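Local structure of response regulator aspartate phosphatase H (Bacillus subtilis, 3Q15) at residues Val263-Ser268 with Leu304-Val309; Ser324-Glu327 with Ala333-Glu336; Cys338-Ala343 with Lys364-Ile369. The protein dephosphorylates the sporulation phosphotransferase Spo0F and also acts on the response regulator ComA, thereby controlling both sporulation and competence. All coordinates share one frame; numbering follows the deposited sequence.

The three contacts follow one another along the C-terminal, all-helical TPR domain. Contact 1 joins helices 260-273 and 299-310, contact 2 joins helices 316-328 and 332-348, and contact 3 joins helices 332-348 and 352-372. Contacts 2 and 3 share helix 332-348; their centres lie about 8 Å apart, and Glu-336 of contact 2 reaches across to Gln-366 of contact 3. Contact 1 has its centre about 15 Å from that of contact 2 and 17 Å from that of contact 3, which it touches where Phe-305 and Val-309 pack on helix 332-348. The series thus runs from a buried apolar contact to a polar one at the boundary with a second subunit.

Contact 1 (Val263-Ser268 with Leu304-Val309); sequences VLFGLS and LFLQAV
Leu-306 reaches from helix 299-310 toward helix 260-273 and touches Phe-265 and Ser-268. Its CB sets the direction, pointing at the other helix. With CG anti to the carbonyl carbon (chi1 -77°), the branch point comes within 3.9 Å of CE1 in the Phe-265 ring. The chain then ends in Leu-306 CD1, the atom that carries most of the contact: it lies 3.7 Å from Phe-265 CE1, 3.8 Å from Phe-265 CD1 and 3.8 Å from the CB of Ser-268. The methyl thus sits between the CD1-CE1 side of the phenyl ring, which it approaches obliquely, and the serine methylene. Phe-265 points its first bond to the side, but CG lies anti to the backbone N (chi1 171°), and this swings the ring out to the leucine. Ser-268 offers carbon because its hydroxyl is turned back onto its own helix: OG donates to Leu-264 O at 2.7 Å, tilted 21° from the carbonyl plane, and that oxygen also accepts a hydrogen bond from the backbone N of Ser-268. Phe-283 and Ile-284 of helix 277-290 pack on the same serine. Residues 263-268 lie in the predicted fifth TPR, so the contact joins that repeat to helix 299-310. No hydrogen bond crosses between the two segments; the contact is apolar and modest, made chiefly by one leucine methyl, while the one buried hydroxyl is satisfied within its own helix.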
loop_
_atom_site.group_PDB
_atom_site.type_symbol
_atom_site.label_atom_id
_atom_site.label_comp_id
_atom_site.label_asym_id
_atom_site.label_seq_id
_atom_site.Cartn_x
_atom_site.Cartn_y
_atom_site.Cartn_z
ATOM N N VAL A 263 26.772 2.248 17.945
ATOM C CA VAL A 263 27.751 1.229 17.582
ATOM C C VAL A 263 28.135 0.370 18.788
ATOM O O VAL A 263 28.186 -0.854 18.693
ATOM C CB VAL A 263 29.022 1.852 16.962
ATOM C CG1 VAL A 263 30.109 0.801 16.796
ATOM C CG2 VAL A 263 28.698 2.500 15.628
ATOM N N LEU A 264 28.399 1.009 19.922
ATOM C CA LEU A 264 28.806 0.278 21.119
ATOM C C LEU A 264 27.679 -0.559 21.737
ATOM O O LEU A 264 27.939 -1.539 22.434
ATOM C CB LEU A 264 29.406 1.231 22.155
ATOM C CG LEU A 264 30.726 1.888 21.744
ATOM C CD1 LEU A 264 31.219 2.856 22.813
ATOM C CD2 LEU A 264 31.778 0.831 21.452
ATOM N N PHE A 265 26.429 -0.181 21.487
ATOM C CA PHE A 265 25.313 -0.968 22.001
ATOM C C PHE A 265 25.137 -2.260 21.207
ATOM O O PHE A 265 24.859 -3.314 21.778
ATOM C CB PHE A 265 24.008 -0.170 22.005
ATOM C CG PHE A 265 22.800 -1.006 22.323
ATOM C CD1 PHE A 265 22.497 -1.336 23.632
ATOM C CD2 PHE A 265 21.977 -1.479 21.312
ATOM C CE1 PHE A 265 21.398 -2.115 23.933
ATOM C CE2 PHE A 265 20.869 -2.258 21.608
ATOM C CZ PHE A 265 20.582 -2.576 22.922
ATOM N N GLY A 266 25.291 -2.173 19.890
ATOM C CA GLY A 266 25.230 -3.349 19.043
ATOM C C GLY A 266 26.344 -4.310 19.399
ATOM O O GLY A 266 26.121 -5.507 19.585
ATOM N N LEU A 267 27.554 -3.775 19.503
ATOM C CA LEU A 267 28.711 -4.568 19.877
ATOM C C LEU A 267 28.483 -5.258 21.221
ATOM O O LEU A 267 28.710 -6.459 21.357
ATOM C CB LEU A 267 29.962 -3.687 19.928
ATOM C CG LEU A 267 31.305 -4.362 20.222
ATOM C CD1 LEU A 267 31.529 -5.563 19.313
ATOM C CD2 LEU A 267 32.444 -3.364 20.081
ATOM N N SER A 268 28.021 -4.495 22.208
ATOM C CA SER A 268 27.795 -5.028 23.551
ATOM C C SER A 268 26.728 -6.121 23.570
ATOM O O SER A 268 26.947 -7.206 24.106
ATOM C CB SER A 268 27.415 -3.905 24.520
ATOM O OG SER A 268 28.484 -2.985 24.675
ATOM N N LEU A 304 21.742 0.259 30.244
ATOM C CA LEU A 304 21.455 -0.130 31.618
ATOM C C LEU A 304 20.758 -1.488 31.678
ATOM O O LEU A 304 20.971 -2.262 32.613
ATOM C CB LEU A 304 20.619 0.941 32.319
ATOM C CG LEU A 304 21.355 2.258 32.580
ATOM C CD1 LEU A 304 20.407 3.313 33.132
ATOM C CD2 LEU A 304 22.532 2.032 33.524
ATOM N N PHE A 305 19.930 -1.779 30.679
ATOM C CA PHE A 305 19.248 -3.066 30.638
ATOM C C PHE A 305 20.222 -4.216 30.391
ATOM O O PHE A 305 20.083 -5.297 30.967
ATOM C CB PHE A 305 18.142 -3.088 29.584
ATOM C CG PHE A 305 17.397 -4.389 29.537
ATOM C CD1 PHE A 305 16.334 -4.622 30.396
ATOM C CD2 PHE A 305 17.776 -5.389 28.657
ATOM C CE1 PHE A 305 15.651 -5.825 30.371
ATOM C CE2 PHE A 305 17.095 -6.595 28.627
ATOM C CZ PHE A 305 16.032 -6.811 29.487
ATOM N N LEU A 306 21.200 -3.979 29.524
ATOM C CA LEU A 306 22.229 -4.971 29.247
ATOM C C LEU A 306 22.979 -5.332 30.516
ATOM O O LEU A 306 23.186 -6.510 30.811
ATOM C CB LEU A 306 23.216 -4.457 28.199
ATOM C CG LEU A 306 22.747 -4.470 26.752
ATOM C CD1 LEU A 306 23.904 -4.129 25.828
ATOM C CD2 LEU A 306 22.172 -5.831 26.412
ATOM N N GLN A 307 23.398 -4.312 31.258
ATOM C CA GLN A 307 24.112 -4.533 32.506
ATOM C C GLN A 307 23.279 -5.381 33.449
ATOM O O GLN A 307 23.784 -6.312 34.072
ATOM C CB GLN A 307 24.435 -3.204 33.189
ATOM C CG GLN A 307 25.559 -2.419 32.553
ATOM C CD GLN A 307 25.956 -1.220 33.390
ATOM O OE1 GLN A 307 25.181 -0.748 34.220
ATOM N NE2 GLN A 307 27.171 -0.727 33.184
ATOM N N ALA A 308 21.996 -5.049 33.546
ATOM C CA ALA A 308 21.122 -5.648 34.548
ATOM C C ALA A 308 20.795 -7.109 34.261
ATOM O O ALA A 308 20.748 -7.932 35.178
ATOM C CB ALA A 308 19.840 -4.835 34.688
ATOM N N VAL A 309 20.579 -7.429 32.991
ATOM C CA VAL A 309 20.088 -8.751 32.620
ATOM C C VAL A 309 21.204 -9.767 32.375
ATOM O O VAL A 309 21.001 -10.965 32.573
ATOM C CB VAL A 309 19.154 -8.690 31.390
ATOM C CG1 VAL A 309 19.960 -8.494 30.118
ATOM C CG2 VAL A 309 18.312 -9.951 31.299
#

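Contact 2 (Ser324-Glu327 with Ala333-Glu336)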
loop_
_atom_site.group_PDB
_atom_site.type_symbol
_atom_site.label_atom_id
_atom_site.label_comp_id
_atom_site.label_asym_id
_atom_site.label_seq_id
_atom_site.Cartn_x
_atom_site.Cartn_y
_atom_site.Cartn_z
ATOM N N SER A 324 9.201 -0.454 33.174
ATOM C CA SER A 324 8.143 0.443 33.617
ATOM C C SER A 324 8.327 1.818 32.985
ATOM O O SER A 324 7.362 2.466 32.573
ATOM C CB SER A 324 8.148 0.560 35.141
ATOM O OG SER A 324 7.185 1.498 35.578
ATOM N N TYR A 325 9.580 2.256 32.914
ATOM C CA TYR A 325 9.920 3.523 32.280
ATOM C C TYR A 325 9.528 3.504 30.811
ATOM O O TYR A 325 8.935 4.453 30.304
ATOM C CB TYR A 325 11.416 3.797 32.407
ATOM C CG TYR A 325 11.858 5.081 31.745
ATOM C CD1 TYR A 325 11.633 6.307 32.354
ATOM C CD2 TYR A 325 12.504 5.066 30.518
ATOM C CE1 TYR A 325 12.035 7.481 31.758
ATOM C CE2 TYR A 325 12.909 6.237 29.913
ATOM C CZ TYR A 325 12.672 7.443 30.541
ATOM O OH TYR A 325 13.073 8.617 29.949
ATOM N N PHE A 326 9.873 2.414 30.133
ATOM C CA PHE A 326 9.522 2.236 28.729
ATOM C C PHE A 326 8.005 2.230 28.548
ATOM O O PHE A 326 7.480 2.847 27.621
ATOM C CB PHE A 326 10.117 0.936 28.185
ATOM C CG PHE A 326 11.611 0.979 27.985
ATOM C CD1 PHE A 326 12.267 2.181 27.781
ATOM C CD2 PHE A 326 12.358 -0.190 27.993
ATOM C CE1 PHE A 326 13.637 2.217 27.595
ATOM C CE2 PHE A 326 13.726 -0.160 27.807
ATOM C CZ PHE A 326 14.366 1.045 27.606
ATOM N N GLU A 327 7.308 1.517 29.429
ATOM C CA GLU A 327 5.851 1.466 29.399
ATOM C C GLU A 327 5.275 2.872 29.419
ATOM O O GLU A 327 4.328 3.178 28.698
ATOM C CB GLU A 327 5.317 0.681 30.599
ATOM C CG GLU A 327 4.975 -0.770 30.302
ATOM C CD GLU A 327 3.700 -0.917 29.496
ATOM O OE1 GLU A 327 3.460 -2.015 28.951
ATOM O OE2 GLU A 327 2.931 0.066 29.410
ATOM N N ALA A 333 8.337 -1.256 21.465
ATOM C CA ALA A 333 9.381 -1.936 20.708
ATOM C C ALA A 333 10.556 -2.293 21.611
ATOM O O ALA A 333 11.123 -3.377 21.493
ATOM C CB ALA A 333 9.853 -1.072 19.539
ATOM N N TYR A 334 10.917 -1.376 22.506
ATOM C CA TYR A 334 12.020 -1.599 23.434
ATOM C C TYR A 334 11.645 -2.657 24.461
ATOM O O TYR A 334 12.467 -3.486 24.841
ATOM C CB TYR A 334 12.414 -0.301 24.143
ATOM C CG TYR A 334 13.076 0.721 23.249
ATOM C CD1 TYR A 334 13.368 0.435 21.920
ATOM C CD2 TYR A 334 13.419 1.973 23.739
ATOM C CE1 TYR A 334 13.976 1.374 21.100
ATOM C CE2 TYR A 334 14.027 2.916 22.930
ATOM C CZ TYR A 334 14.303 2.613 21.613
ATOM O OH TYR A 334 14.908 3.549 20.803
ATOM N N ILE A 335 10.395 -2.621 24.909
ATOM C CA ILE A 335 9.909 -3.603 25.866
ATOM C C ILE A 335 9.997 -4.999 25.269
ATOM O O ILE A 335 10.513 -5.917 25.902
ATOM C CB ILE A 335 8.465 -3.304 26.298
ATOM C CG1 ILE A 335 8.411 -1.978 27.052
ATOM C CG2 ILE A 335 7.911 -4.432 27.161
ATOM C CD1 ILE A 335 7.047 -1.651 27.610
ATOM N N GLU A 336 9.504 -5.153 24.044
ATOM C CA GLU A 336 9.537 -6.449 23.374
ATOM C C GLU A 336 10.954 -7.009 23.254
ATOM O O GLU A 336 11.193 -8.178 23.559
ATOM C CB GLU A 336 8.900 -6.376 21.986
ATOM C CG GLU A 336 8.965 -7.698 21.244
ATOM C CD GLU A 336 8.250 -7.676 19.910
ATOM O OE1 GLU A 336 8.197 -8.740 19.259
ATOM O OE2 GLU A 336 7.742 -6.607 19.511
#
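Phe-326 is packed by two successive residues of helix 332-348, Tyr-334 and Ile-335. The CB of Tyr-334 lies over one face of the phenyl ring, 3.9 Å from its centroid and 14° off the normal, a CH-pi contact. The tyrosine ring then turns its edge to the same phenylalanine in a T-shaped pair, with centroids 5.5 Å apart, planes at 69° and Tyr-334 CD2 3.9 Å from Phe-326 CE1. Ile-335 meets the base of the side chain instead: its CG1 is 3.6 Å from Phe-326 CB. With CG1 anti to the carbonyl carbon (chi1 -65°), the isoleucine carries its CD1 onward to Glu-327, where it rests 3.5 Å from Glu-327 CG; the glutamate chain, bent at chi2, crosses it at about a right angle. Farther out, Glu-301, Leu-331 and Cys-338 pack on Phe-326, Phe-298 and Leu-302 touch Tyr-334, and Ile-335 also touches Ala-365 of helix 352-372. With an alanine at position 326 in place of Phe-326, the tyrosine edge would probably lose its aromatic partner and a gap would be likely to open beside the CB of Tyr-334. Helices 316-328 and 332-348 are consecutive and antiparallel, packed across a short turn as in an alpha solenoid; helix 316-328 here packs against the first helix of the predicted sixth TPR.

Contact 3 (Cys338-Ala343 with Lys364-Ile369); sequences CARSAA and KAQEDI
Gln-366 NE2 approaches the Arg-340 guanidinium obliquely, without stacking, the guanidinium and amide planes being 49° apart. Arg-340 NH2 and Gln-366 NE2 are 3.3 Å from each other, yet both are donors and no hydrogen bond joins them. Glu-336, one turn before Arg-340, probably accounts for their closeness. Its OE1 accepts a hydrogen bond from Gln-366 NE2 and forms a salt bridge with Arg-340 NH2. One carboxylate oxygen therefore draws the two donors together, and its negative charge probably offsets the positive charge of the arginine. Both chains run extended; the arginine, straight from CG to NE, crosses the glutamine at about a right angle. The amide is fixed at its other end too, since Gln-366 OE1 accepts a hydrogen bond from NE2 of Gln-366 of the second subunit. Leu-363 of that subunit packs against both Arg-340 and Gln-366. Within these segments the contact buries just 51 Å². It links the antiparallel helices 332-348 and 352-372, the helical pair of the predicted sixth TPR, through a polar cluster at the interface between two copies of the protein.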
loop_
_atom_site.group_PDB
_atom_site.type_symbol
_atom_site.label_atom_id
_atom_site.label_comp_id
_atom_site.label_asym_id
_atom_site.label_seq_id
_atom_site.Cartn_x
_atom_site.Cartn_y
_atom_site.Cartn_z
ATOM N N CYS A 338 13.848 -6.083 24.884
ATOM C CA CYS A 338 14.438 -6.348 26.194
ATOM C C CYS A 338 13.818 -7.574 26.857
ATOM O O CYS A 338 14.522 -8.399 27.441
ATOM C CB CYS A 338 14.304 -5.130 27.107
ATOM S SG CYS A 338 15.302 -3.718 26.593
ATOM N N ALA A 339 12.499 -7.693 26.764
ATOM C CA ALA A 339 11.799 -8.835 27.344
ATOM C C ALA A 339 12.215 -10.128 26.655
ATOM O O ALA A 339 12.259 -11.190 27.276
ATOM C CB ALA A 339 10.296 -8.643 27.249
ATOM N N ARG A 340 12.517 -10.037 25.366
ATOM C CA ARG A 340 12.992 -11.194 24.628
ATOM C C ARG A 340 14.307 -11.661 25.231
ATOM O O ARG A 340 14.503 -12.849 25.487
ATOM C CB ARG A 340 13.180 -10.859 23.147
ATOM C CG ARG A 340 11.893 -10.849 22.324
ATOM C CD ARG A 340 12.190 -10.491 20.872
ATOM N NE ARG A 340 11.003 -10.458 20.015
ATOM C CZ ARG A 340 10.581 -11.486 19.286
ATOM N NH1 ARG A 340 11.243 -12.634 19.316
ATOM N NH2 ARG A 340 9.500 -11.367 18.526
ATOM N N SER A 341 15.206 -10.713 25.465
ATOM C CA SER A 341 16.509 -11.023 26.037
ATOM C C SER A 341 16.361 -11.643 27.420
ATOM O O SER A 341 16.914 -12.709 27.687
ATOM C CB SER A 341 17.377 -9.769 26.104
ATOM O OG SER A 341 17.443 -9.154 24.825
ATOM N N ALA A 342 15.605 -10.977 28.290
ATOM C CA ALA A 342 15.410 -11.456 29.656
ATOM C C ALA A 342 14.894 -12.894 29.681
ATOM O O ALA A 342 15.337 -13.704 30.491
ATOM C CB ALA A 342 14.473 -10.527 30.421
ATOM N N ALA A 343 13.960 -13.208 28.789
ATOM C CA ALA A 343 13.396 -14.552 28.722
ATOM C C ALA A 343 14.469 -15.585 28.396
ATOM O O ALA A 343 14.469 -16.683 28.952
ATOM C CB ALA A 343 12.277 -14.613 27.702
ATOM N N LYS A 364 2.476 -9.207 24.937
ATOM C CA LYS A 364 1.734 -7.993 25.258
ATOM C C LYS A 364 2.267 -6.797 24.469
ATOM O O LYS A 364 1.503 -6.073 23.827
ATOM C CB LYS A 364 1.792 -7.704 26.761
ATOM C CG LYS A 364 1.023 -6.468 27.191
ATOM C CD LYS A 364 -0.463 -6.622 26.923
ATOM C CE LYS A 364 -1.218 -5.337 27.229
ATOM N NZ LYS A 364 -0.990 -4.872 28.625
ATOM N N ALA A 365 3.579 -6.594 24.517
ATOM C CA ALA A 365 4.199 -5.485 23.801
ATOM C C ALA A 365 3.865 -5.525 22.308
ATOM O O ALA A 365 3.608 -4.491 21.697
ATOM C CB ALA A 365 5.697 -5.487 24.014
ATOM N N GLN A 366 3.868 -6.722 21.728
ATOM C CA GLN A 366 3.527 -6.891 20.320
ATOM C C GLN A 366 2.128 -6.367 20.010
ATOM O O GLN A 366 1.918 -5.670 19.009
ATOM C CB GLN A 366 3.630 -8.365 19.913
ATOM C CG GLN A 366 5.051 -8.914 19.893
ATOM C CD GLN A 366 5.105 -10.383 19.510
ATOM O OE1 GLN A 366 4.101 -11.096 19.579
ATOM N NE2 GLN A 366 6.283 -10.842 19.099
ATOM N N GLU A 367 1.168 -6.713 20.860
ATOM C CA GLU A 367 -0.201 -6.257 20.662
ATOM C C GLU A 367 -0.343 -4.754 20.895
ATOM O O GLU A 367 -1.129 -4.097 20.223
ATOM C CB GLU A 367 -1.189 -7.046 21.529
ATOM C CG GLU A 367 -1.391 -8.478 21.052
ATOM C CD GLU A 367 -2.708 -9.082 21.508
ATOM O OE1 GLU A 367 -2.847 -10.322 21.419
ATOM O OE2 GLU A 367 -3.604 -8.322 21.943
ATOM N N ASP A 368 0.422 -4.216 21.842
ATOM C CA ASP A 368 0.382 -2.788 22.129
ATOM C C ASP A 368 0.949 -1.978 20.968
ATOM O O ASP A 368 0.481 -0.875 20.679
ATOM C CB ASP A 368 1.130 -2.466 23.424
ATOM C CG ASP A 368 0.400 -2.965 24.659
ATOM O OD1 ASP A 368 -0.843 -3.096 24.609
ATOM O OD2 ASP A 368 1.070 -3.223 25.683
ATOM N N ILE A 369 1.948 -2.534 20.294
ATOM C CA ILE A 369 2.509 -1.896 19.111
ATOM C C ILE A 369 1.461 -1.829 18.005
ATOM O O ILE A 369 1.197 -0.761 17.448
ATOM C CB ILE A 369 3.755 -2.654 18.605
ATOM C CG1 ILE A 369 4.879 -2.570 19.636
ATOM C CG2 ILE A 369 4.233 -2.089 17.267
ATOM C CD1 ILE A 369 6.145 -3.286 19.213
#